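Side-chain contacts in separin (Saccharomyces cerevisiae, PDB 5U1T), which cleaves the MCD1/SCC1 subunit of cohesin at the onset of anaphase as a caspase-like cysteine protease kept inactive by securin until then: residues A[1535-1538]-A[1539-1543]; A[1427-1430]-A[1431-1435]; A[1561-1564]-A[1565-1568]; A[1187-1190]-A[1191-1195]. All coordinates share one frame; numbering follows the deposited sequence.

Contact 1 of 4, residues A[1535-1538]-A[1539-1543]; sequences KDID and KFSEE
I1537 and S1541, one turn apart on helix 1534-1548, meet on the buried side of the helix. The carbonyl O of I1537 accepts two bonds from S1541, one from its backbone N at 2.8 Å and one from its OG at 3.1 Å. The hydroxyl reaches back because OG stands anti to its own carbonyl carbon (chi1 -60°), and it arrives from above the acceptor's carbonyl plane, 41° out of it. A buried serine hydroxyl is thereby satisfied within its own helix. Beside this grip, I1537 CD1 comes within 4.0 Å of F1540 CD2, the methyl meeting the ring at a slant. The side chain of I1537 also lies about 7 Å from that of C1497, the probable nucleophile.

The opposite character prevails where K1539 emerges. Its CB and CG pass beside the carbonyl O of K1535, and the chain bends at its last torsion (chi4 67°). NZ ends 4.9 Å from D1536 OD1, short of a salt bridge; that carboxylate is bonded instead to the backbone N atoms of H1576 and L1577. E1542 is exposed as well, held here through its backbone bond to D1538 O.

Around the helix, D1538 bonds to T1425 and packs with S1541 against F1429 of helix 1423-1436, while F1540 leans on V1568 and S1571 of helix 1564-1571.

Contact 2 of 4, residues A[1427-1430]-A[1431-1435]; sequences SKFK and GMFQK
F1433 N donates to F1429 O at 3.2 Å and Q1434 N to K1430 O, also at 3.2 Å, two nearly straight backbone bonds that carry helix 1423-1436 through this turn. The second carbonyl is also covered by the side chain of its partner. Q1434 CG sits between its own backbone N and carbonyl carbon (chi1 73°), which folds the chain back until CG is 3.2 Å from K1430 O. Beyond it the chain runs extended and brings OE1 to 3.9 Å from K1430 CG, a touch of oxygen on methylene with the two side chains set obliquely. K1430 itself bends at chi3 (-62°) and sends NZ to a salt bridge with E1426, one turn back along the helix.

These residues belong to a beta-alpha-beta unit, in which helix 1423-1436 links strand 1412-1416 to the neighbouring parallel strand 1444-1447 of the sheet in the caspase-like protease domain.

On the sheet side the polar contacts give way to two phenylalanines. F1429 CB lies over one face of the F1433 ring, 4.4 Å from its CE2, while the rings themselves meet obliquely, their centroids 5.8 Å apart and their planes at 36°. F1433 continues onto M1414, L1416 and V1467, whereas F1429 spans from L1416 and I1469 to helix 1534-1548.

Contact 3 of 4, residues A[1561-1564]-A[1565-1568]; sequences SLSV and SYAV
S1563 holds OG between its backbone N and carbonyl carbon (chi1 70°), directing the hydroxyl forward to the N-H of Y1566. Y1566 answers with CG anti to its own carbonyl carbon (chi1 -70°), which swings the ring back toward the start of the helix and leaves CD2 3.3 Å from S1563 OG. The oxygen meets that ring obliquely. Y1566 N donates to S1563 OG at 3.3 Å with an N-H...O angle of 160°, and A1567 N donates to S1563 O at 2.8 Å, so the serine receives two N-H groups of the first turn, one on its side chain and one on its backbone.

S1563 is the N-cap of helix 1564-1571, and a hydrophobic staple spans the cap: L1562, just before it, sets CB 3.9 Å from A1567 CB, four residues beyond it. The same leucine reaches Y1566 CB with its CD2 at 4.4 Å. With an alanine in place of S1563, the N-H of Y1566 would probably lose its capping partner and the tyrosine ring the oxygen beside CD2.

On the side of the helix that faces the sheet, V1564 and V1568 stand one turn apart, joined by the bond from V1568 N to V1564 O at 3.1 Å. Both valines face L1526 and I1587 on adjacent strands of the sheet, and V1568 and A1567 also touch L1544 of helix 1534-1548. S1565 OG makes a weak bond to I1382 O.

Contact 4 of 4, residues A[1187-1190]-A[1191-1195]; sequences LLSI and INESN
S1189 and E1193, one turn apart on helix 1180-1198, make the polar side-chain contact: OG donates weakly to OE2 at 3.1 Å. The carboxylate reaches it because E1193 CG is anti to its own carbonyl carbon (chi1 -82°) and the rest of the chain runs extended past S1189 O. R1225 of helix 1209-1237 engages both residues, with a salt bridge to E1193 OE1 and a weak bond to S1189 OG. With a leucine in place of E1193, R1225 would probably be left without its acidic mate and the S1189 hydroxyl without its acceptor.

Among the backbone bonds, I1191 N to L1187 O and N1192 N to L1188 O are both 2.7 Å long. N1192 also lays its amide beside the latter carbonyl, ND2 at 2.9 Å from L1188 O, though at an angle too poor for a hydrogen bond.

The apolar contact joins L1187 to I1191: I1191 CD1 butts against the fork of the leucine, 3.7 Å from L1187 CG and 4.0 Å from L1187 CD1. Outward, I1191 packs on W1530 and L1187 on L1229 and L1368.

The shared arginine ties helix 1180-1198 to helix 1209-1237 by charge, and its positive group is likely to keep the E1193 carboxylate ionised, while the L1187-I1191 contact is purely hydrocarbon and lies within the helix.

Along the chain the order is contact 4, contact 2, contact 1, contact 3, all on the same side of the chain's centre. Contact 1 is the hub: its centre lies 14 Å from that of contact 2 and 15 Å from that of contact 3, and it touches both, S1541 CB approaching F1429 CZ at 3.8 Å and F1540 CE1 approaching V1568 O at 3.8 Å. Helices 1423-1436 and 1564-1571 thus pack on helix 1534-1548 beside the protease sheet. Contact 4, on helix 1180-1198, stands apart, about 10 Å from contact 1 between nearest atoms. The side chains of I1537 in contact 1 and S1194 in contact 4 lie about 7 and 9 Å from that of C1497, the probable catalytic cysteine.

Contact 1 of 4, residues A[1535-1538]-A[1539-1543]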
loop_
_atom_site.group_PDB
_atom_site.type_symbol
_atom_site.label_atom_id
_atom_site.label_comp_id
_atom_site.label_asym_id
_atom_site.label_seq_id
_atom_site.Cartn_x
_atom_site.Cartn_y
_atom_site.Cartn_z
ATOM N N LYS A 1535 48.157 -10.328 -29.470
ATOM C CA LYS A 1535 49.565 -10.715 -29.674
ATOM C C LYS A 1535 50.439 -10.411 -28.459
ATOM O O LYS A 1535 51.228 -11.254 -28.031
ATOM C CB LYS A 1535 50.168 -10.029 -30.907
ATOM C CG LYS A 1535 49.575 -10.488 -32.215
ATOM C CD LYS A 1535 50.191 -9.775 -33.394
ATOM C CE LYS A 1535 50.049 -10.650 -34.623
ATOM N NZ LYS A 1535 50.731 -11.955 -34.375
ATOM N N ASP A 1536 50.291 -9.210 -27.906
ATOM C CA ASP A 1536 51.111 -8.767 -26.779
ATOM C C ASP A 1536 50.832 -9.539 -25.493
ATOM O O ASP A 1536 51.754 -9.901 -24.760
ATOM C CB ASP A 1536 50.895 -7.279 -26.538
ATOM C CG ASP A 1536 52.092 -6.463 -26.889
ATOM O OD1 ASP A 1536 53.047 -7.018 -27.484
ATOM O OD2 ASP A 1536 52.077 -5.259 -26.561
ATOM N N ILE A 1537 49.554 -9.776 -25.216
ATOM C CA ILE A 1537 49.173 -10.404 -23.960
ATOM C C ILE A 1537 49.587 -11.869 -23.986
ATOM O O ILE A 1537 50.003 -12.425 -22.964
ATOM C CB ILE A 1537 47.648 -10.265 -23.679
ATOM C CG1 ILE A 1537 47.306 -10.762 -22.270
ATOM C CG2 ILE A 1537 46.814 -10.992 -24.735
ATOM C CD1 ILE A 1537 48.020 -10.026 -21.172
ATOM N N ASP A 1538 49.498 -12.480 -25.168
ATOM C CA ASP A 1538 49.894 -13.867 -25.344
ATOM C C ASP A 1538 51.403 -14.024 -25.271
ATOM O O ASP A 1538 51.880 -15.062 -24.820
ATOM C CB ASP A 1538 49.366 -14.410 -26.663
ATOM C CG ASP A 1538 47.874 -14.623 -26.636
ATOM O OD1 ASP A 1538 47.287 -14.590 -25.527
ATOM O OD2 ASP A 1538 47.287 -14.825 -27.725
ATOM N N LYS A 1539 52.146 -13.004 -25.716
ATOM C CA LYS A 1539 53.584 -12.930 -25.450
ATOM C C LYS A 1539 53.785 -13.035 -23.934
ATOM O O LYS A 1539 54.553 -13.868 -23.462
ATOM C CB LYS A 1539 54.209 -11.627 -25.981
ATOM C CG LYS A 1539 54.635 -11.616 -27.452
ATOM C CD LYS A 1539 55.698 -10.524 -27.698
ATOM C CE LYS A 1539 56.375 -10.623 -29.078
ATOM N NZ LYS A 1539 55.430 -10.339 -30.210
ATOM N N PHE A 1540 53.058 -12.210 -23.184
ATOM C CA PHE A 1540 53.168 -12.183 -21.732
ATOM C C PHE A 1540 52.788 -13.522 -21.106
ATOM O O PHE A 1540 53.490 -14.028 -20.237
ATOM C CB PHE A 1540 52.301 -11.046 -21.152
ATOM C CG PHE A 1540 52.143 -11.096 -19.654
ATOM C CD1 PHE A 1540 53.126 -10.590 -18.824
ATOM C CD2 PHE A 1540 51.014 -11.654 -19.080
ATOM C CE1 PHE A 1540 52.987 -10.647 -17.448
ATOM C CE2 PHE A 1540 50.868 -11.715 -17.711
ATOM C CZ PHE A 1540 51.849 -11.212 -16.895
ATOM N N SER A 1541 51.673 -14.090 -21.536
ATOM C CA SER A 1541 51.228 -15.376 -21.008
ATOM C C SER A 1541 52.257 -16.479 -21.231
ATOM O O SER A 1541 52.586 -17.224 -20.304
ATOM C CB SER A 1541 49.901 -15.784 -21.641
ATOM O OG SER A 1541 48.913 -14.816 -21.367
ATOM N N GLU A 1542 52.745 -16.577 -22.466
ATOM C CA GLU A 1542 53.772 -17.546 -22.840
ATOM C C GLU A 1542 54.951 -17.419 -21.884
ATOM O O GLU A 1542 55.428 -18.407 -21.325
ATOM C CB GLU A 1542 54.214 -17.320 -24.294
ATOM C CG GLU A 1542 55.040 -18.435 -24.939
ATOM C CD GLU A 1542 55.918 -17.909 -26.076
ATOM O OE1 GLU A 1542 55.696 -16.753 -26.505
ATOM O OE2 GLU A 1542 56.840 -18.637 -26.525
ATOM N N GLU A 1543 55.385 -16.184 -21.666
ATOM C CA GLU A 1543 56.512 -15.912 -20.793
ATOM C C GLU A 1543 56.216 -16.249 -19.332
ATOM O O GLU A 1543 57.082 -16.747 -18.608
ATOM C CB GLU A 1543 56.920 -14.447 -20.927
ATOM C CG GLU A 1543 58.150 -14.077 -20.129
ATOM C CD GLU A 1543 59.419 -14.767 -20.612
ATOM O OE1 GLU A 1543 59.407 -15.373 -21.709
ATOM O OE2 GLU A 1543 60.444 -14.684 -19.890
#

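Contact 2 of 4, residues A[1427-1430]-A[1431-1435]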
loop_
_atom_site.group_PDB
_atom_site.type_symbol
_atom_site.label_atom_id
_atom_site.label_comp_id
_atom_site.label_asym_id
_atom_site.label_seq_id
_atom_site.Cartn_x
_atom_site.Cartn_y
_atom_site.Cartn_z
ATOM N N SER A 1427 45.863 -20.820 -31.797
ATOM C CA SER A 1427 47.020 -21.387 -32.502
ATOM C C SER A 1427 48.238 -21.518 -31.605
ATOM O O SER A 1427 48.924 -22.543 -31.632
ATOM C CB SER A 1427 47.401 -20.538 -33.720
ATOM O OG SER A 1427 46.296 -20.313 -34.574
ATOM N N LYS A 1428 48.508 -20.479 -30.819
ATOM C CA LYS A 1428 49.704 -20.451 -29.987
ATOM C C LYS A 1428 49.677 -21.480 -28.868
ATOM O O LYS A 1428 50.683 -22.129 -28.602
ATOM C CB LYS A 1428 49.919 -19.063 -29.377
ATOM C CG LYS A 1428 50.256 -17.998 -30.404
ATOM C CD LYS A 1428 50.438 -16.638 -29.771
ATOM C CE LYS A 1428 50.799 -15.598 -30.823
ATOM N NZ LYS A 1428 50.959 -14.243 -30.224
ATOM N N PHE A 1429 48.534 -21.640 -28.217
ATOM C CA PHE A 1429 48.491 -22.445 -27.001
ATOM C C PHE A 1429 47.922 -23.844 -27.199
ATOM O O PHE A 1429 48.038 -24.687 -26.304
ATOM C CB PHE A 1429 47.698 -21.704 -25.929
ATOM C CG PHE A 1429 48.396 -20.484 -25.422
ATOM C CD1 PHE A 1429 49.388 -20.592 -24.456
ATOM C CD2 PHE A 1429 48.092 -19.234 -25.931
ATOM C CE1 PHE A 1429 50.048 -19.467 -23.990
ATOM C CE2 PHE A 1429 48.754 -18.097 -25.468
ATOM C CZ PHE A 1429 49.730 -18.215 -24.496
ATOM N N LYS A 1430 47.323 -24.078 -28.367
ATOM C CA LYS A 1430 46.768 -25.381 -28.740
ATOM C C LYS A 1430 47.746 -26.481 -28.360
ATOM O O LYS A 1430 47.380 -27.450 -27.697
ATOM C CB LYS A 1430 46.459 -25.420 -30.245
ATOM C CG LYS A 1430 45.614 -26.595 -30.707
ATOM C CD LYS A 1430 45.119 -26.435 -32.157
ATOM C CE LYS A 1430 44.214 -25.207 -32.319
ATOM N NZ LYS A 1430 43.205 -25.370 -33.417
ATOM N N GLY A 1431 49.002 -26.279 -28.748
ATOM C CA GLY A 1431 50.081 -27.219 -28.503
ATOM C C GLY A 1431 50.275 -27.681 -27.070
ATOM O O GLY A 1431 50.014 -28.844 -26.765
ATOM N N MET A 1432 50.735 -26.782 -26.197
ATOM C CA MET A 1432 51.052 -27.140 -24.810
ATOM C C MET A 1432 49.843 -27.642 -24.005
ATOM O O MET A 1432 49.970 -28.576 -23.208
ATOM C CB MET A 1432 51.689 -25.947 -24.088
ATOM C CG MET A 1432 51.746 -26.090 -22.574
ATOM S SD MET A 1432 52.242 -24.567 -21.749
ATOM C CE MET A 1432 54.014 -24.617 -22.021
ATOM N N PHE A 1433 48.676 -27.035 -24.213
ATOM C CA PHE A 1433 47.499 -27.399 -23.425
ATOM C C PHE A 1433 47.050 -28.829 -23.719
ATOM O O PHE A 1433 46.819 -29.614 -22.797
ATOM C CB PHE A 1433 46.342 -26.420 -23.673
ATOM C CG PHE A 1433 46.482 -25.112 -22.937
ATOM C CD1 PHE A 1433 47.636 -24.819 -22.212
ATOM C CD2 PHE A 1433 45.457 -24.176 -22.959
ATOM C CE1 PHE A 1433 47.766 -23.608 -21.526
ATOM C CE2 PHE A 1433 45.584 -22.966 -22.274
ATOM C CZ PHE A 1433 46.738 -22.686 -21.559
ATOM N N GLN A 1434 46.943 -29.171 -24.999
ATOM C CA GLN A 1434 46.477 -30.499 -25.384
ATOM C C GLN A 1434 47.473 -31.568 -24.944
ATOM O O GLN A 1434 47.116 -32.739 -24.804
ATOM C CB GLN A 1434 46.257 -30.576 -26.895
ATOM C CG GLN A 1434 47.567 -30.605 -27.675
ATOM C CD GLN A 1434 47.373 -30.633 -29.177
ATOM O OE1 GLN A 1434 46.289 -30.310 -29.682
ATOM N NE2 GLN A 1434 48.428 -31.019 -29.907
ATOM N N LYS A 1435 48.725 -31.164 -24.741
ATOM C CA LYS A 1435 49.761 -32.072 -24.268
ATOM C C LYS A 1435 49.592 -32.349 -22.788
ATOM O O LYS A 1435 49.784 -33.467 -22.325
ATOM C CB LYS A 1435 51.150 -31.496 -24.524
ATOM C CG LYS A 1435 51.572 -31.507 -25.970
ATOM C CD LYS A 1435 52.855 -30.715 -26.131
ATOM C CE LYS A 1435 53.475 -30.893 -27.510
ATOM N NZ LYS A 1435 54.628 -29.965 -27.687
#

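Contact 3 of 4, residues A[1561-1564]-A[1565-1568]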
loop_
_atom_site.group_PDB
_atom_site.type_symbol
_atom_site.label_atom_id
_atom_site.label_comp_id
_atom_site.label_asym_id
_atom_site.label_seq_id
_atom_site.Cartn_x
_atom_site.Cartn_y
_atom_site.Cartn_z
ATOM N N SER A 1561 62.026 -22.813 -10.324
ATOM C CA SER A 1561 61.067 -21.946 -11.006
ATOM C C SER A 1561 60.767 -20.693 -10.198
ATOM O O SER A 1561 61.105 -20.609 -9.017
ATOM C CB SER A 1561 59.774 -22.700 -11.291
ATOM O OG SER A 1561 60.067 -23.825 -12.092
ATOM N N LEU A 1562 60.141 -19.719 -10.852
ATOM C CA LEU A 1562 59.734 -18.486 -10.179
ATOM C C LEU A 1562 58.328 -18.605 -9.590
ATOM O O LEU A 1562 57.472 -19.335 -10.102
ATOM C CB LEU A 1562 59.791 -17.288 -11.144
ATOM C CG LEU A 1562 61.140 -16.906 -11.763
ATOM C CD1 LEU A 1562 61.040 -15.715 -12.707
ATOM C CD2 LEU A 1562 62.132 -16.620 -10.670
ATOM N N SER A 1563 58.111 -17.877 -8.500
ATOM C CA SER A 1563 56.781 -17.649 -7.943
ATOM C C SER A 1563 55.914 -16.859 -8.922
ATOM O O SER A 1563 56.437 -16.189 -9.802
ATOM C CB SER A 1563 56.889 -16.896 -6.618
ATOM O OG SER A 1563 57.312 -15.554 -6.826
ATOM N N VAL A 1564 54.593 -16.911 -8.753
ATOM C CA VAL A 1564 53.680 -16.191 -9.642
ATOM C C VAL A 1564 53.998 -14.697 -9.597
ATOM O O VAL A 1564 53.794 -13.981 -10.573
ATOM C CB VAL A 1564 52.173 -16.444 -9.273
ATOM C CG1 VAL A 1564 51.730 -15.587 -8.083
ATOM C CG2 VAL A 1564 51.267 -16.180 -10.466
ATOM N N SER A 1565 54.530 -14.239 -8.470
ATOM C CA SER A 1565 54.843 -12.833 -8.291
ATOM C C SER A 1565 56.046 -12.399 -9.111
ATOM O O SER A 1565 55.920 -11.565 -10.013
ATOM C CB SER A 1565 55.088 -12.538 -6.817
ATOM O OG SER A 1565 53.873 -12.607 -6.098
ATOM N N TYR A 1566 57.212 -12.949 -8.786
ATOM C CA TYR A 1566 58.419 -12.652 -9.547
ATOM C C TYR A 1566 58.197 -12.962 -11.029
ATOM O O TYR A 1566 58.649 -12.210 -11.896
ATOM C CB TYR A 1566 59.635 -13.439 -9.016
ATOM C CG TYR A 1566 60.165 -13.013 -7.648
ATOM C CD1 TYR A 1566 60.765 -11.768 -7.454
ATOM C CD2 TYR A 1566 60.080 -13.866 -6.558
ATOM C CE1 TYR A 1566 61.246 -11.378 -6.192
ATOM C CE2 TYR A 1566 60.559 -13.489 -5.308
ATOM C CZ TYR A 1566 61.140 -12.250 -5.127
ATOM O OH TYR A 1566 61.605 -11.912 -3.878
ATOM N N ALA A 1567 57.482 -14.054 -11.316
ATOM C CA ALA A 1567 57.255 -14.478 -12.698
ATOM C C ALA A 1567 56.488 -13.427 -13.478
ATOM O O ALA A 1567 56.738 -13.225 -14.659
ATOM C CB ALA A 1567 56.515 -15.795 -12.747
ATOM N N VAL A 1568 55.553 -12.756 -12.822
ATOM C CA VAL A 1568 54.784 -11.730 -13.495
ATOM C C VAL A 1568 55.631 -10.482 -13.764
ATOM O O VAL A 1568 55.660 -9.985 -14.889
ATOM C CB VAL A 1568 53.529 -11.352 -12.684
ATOM C CG1 VAL A 1568 52.963 -10.023 -13.159
ATOM C CG2 VAL A 1568 52.482 -12.453 -12.801
#

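Contact 4 of 4, residues A[1187-1190]-A[1191-1195]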
loop_
_atom_site.group_PDB
_atom_site.type_symbol
_atom_site.label_atom_id
_atom_site.label_comp_id
_atom_site.label_asym_id
_atom_site.label_seq_id
_atom_site.Cartn_x
_atom_site.Cartn_y
_atom_site.Cartn_z
ATOM N N LEU A 1187 43.437 8.811 -15.963
ATOM C CA LEU A 1187 43.621 7.380 -16.173
ATOM C C LEU A 1187 42.405 6.704 -16.795
ATOM O O LEU A 1187 42.530 5.943 -17.764
ATOM C CB LEU A 1187 43.952 6.701 -14.844
ATOM C CG LEU A 1187 44.140 5.192 -14.891
ATOM C CD1 LEU A 1187 45.415 4.837 -15.631
ATOM C CD2 LEU A 1187 44.137 4.624 -13.498
ATOM N N LEU A 1188 41.240 6.960 -16.205
ATOM C CA LEU A 1188 39.973 6.436 -16.694
ATOM C C LEU A 1188 39.758 6.847 -18.147
ATOM O O LEU A 1188 39.333 6.040 -18.979
ATOM C CB LEU A 1188 38.813 6.922 -15.822
ATOM C CG LEU A 1188 38.564 6.141 -14.530
ATOM C CD1 LEU A 1188 37.432 6.753 -13.726
ATOM C CD2 LEU A 1188 38.285 4.684 -14.828
ATOM N N SER A 1189 40.071 8.099 -18.450
ATOM C CA SER A 1189 40.007 8.571 -19.815
ATOM C C SER A 1189 40.905 7.716 -20.732
ATOM O O SER A 1189 40.443 7.235 -21.765
ATOM C CB SER A 1189 40.399 10.043 -19.882
ATOM O OG SER A 1189 40.909 10.364 -21.167
ATOM N N ILE A 1190 42.167 7.520 -20.333
ATOM C CA ILE A 1190 43.111 6.663 -21.050
ATOM C C ILE A 1190 42.599 5.236 -21.186
ATOM O O ILE A 1190 42.564 4.688 -22.289
ATOM C CB ILE A 1190 44.490 6.612 -20.347
ATOM C CG1 ILE A 1190 45.200 7.974 -20.425
ATOM C CG2 ILE A 1190 45.358 5.520 -20.951
ATOM C CD1 ILE A 1190 46.332 8.135 -19.433
ATOM N N ILE A 1191 42.214 4.639 -20.058
ATOM C CA ILE A 1191 41.678 3.280 -20.041
ATOM C C ILE A 1191 40.430 3.095 -20.926
ATOM O O ILE A 1191 40.375 2.169 -21.748
ATOM C CB ILE A 1191 41.337 2.842 -18.612
ATOM C CG1 ILE A 1191 42.614 2.515 -17.851
ATOM C CG2 ILE A 1191 40.434 1.619 -18.629
ATOM C CD1 ILE A 1191 42.383 2.278 -16.394
ATOM N N ASN A 1192 39.432 3.964 -20.767
ATOM C CA ASN A 1192 38.223 3.868 -21.584
ATOM C C ASN A 1192 38.500 4.096 -23.072
ATOM O O ASN A 1192 37.744 3.636 -23.903
ATOM C CB ASN A 1192 37.159 4.854 -21.088
ATOM C CG ASN A 1192 36.651 4.506 -19.705
ATOM O OD1 ASN A 1192 36.462 3.331 -19.373
ATOM N ND2 ASN A 1192 36.436 5.522 -18.883
ATOM N N GLU A 1193 39.583 4.789 -23.413
ATOM C CA GLU A 1193 39.932 5.000 -24.818
ATOM C C GLU A 1193 40.618 3.777 -25.400
ATOM O O GLU A 1193 40.243 3.298 -26.466
ATOM C CB GLU A 1193 40.840 6.219 -24.993
ATOM C CG GLU A 1193 40.116 7.566 -25.019
ATOM C CD GLU A 1193 41.080 8.752 -25.009
ATOM O OE1 GLU A 1193 42.080 8.717 -25.768
ATOM O OE2 GLU A 1193 40.854 9.710 -24.235
ATOM N N SER A 1194 41.648 3.292 -24.716
ATOM C CA SER A 1194 42.298 2.057 -25.121
ATOM C C SER A 1194 41.289 0.895 -25.159
ATOM O O SER A 1194 41.319 0.078 -26.076
ATOM C CB SER A 1194 43.459 1.723 -24.186
ATOM O OG SER A 1194 44.059 0.493 -24.559
ATOM N N ASN A 1195 40.408 0.831 -24.166
ATOM C CA ASN A 1195 39.372 -0.197 -24.140
ATOM C C ASN A 1195 38.597 -0.154 -25.442
ATOM O O ASN A 1195 38.420 -1.172 -26.121
ATOM C CB ASN A 1195 38.441 -0.006 -22.951
ATOM C CG ASN A 1195 38.882 -0.788 -21.739
ATOM O OD1 ASN A 1195 39.867 -1.492 -21.785
ATOM N ND2 ASN A 1195 38.155 -0.659 -20.645
#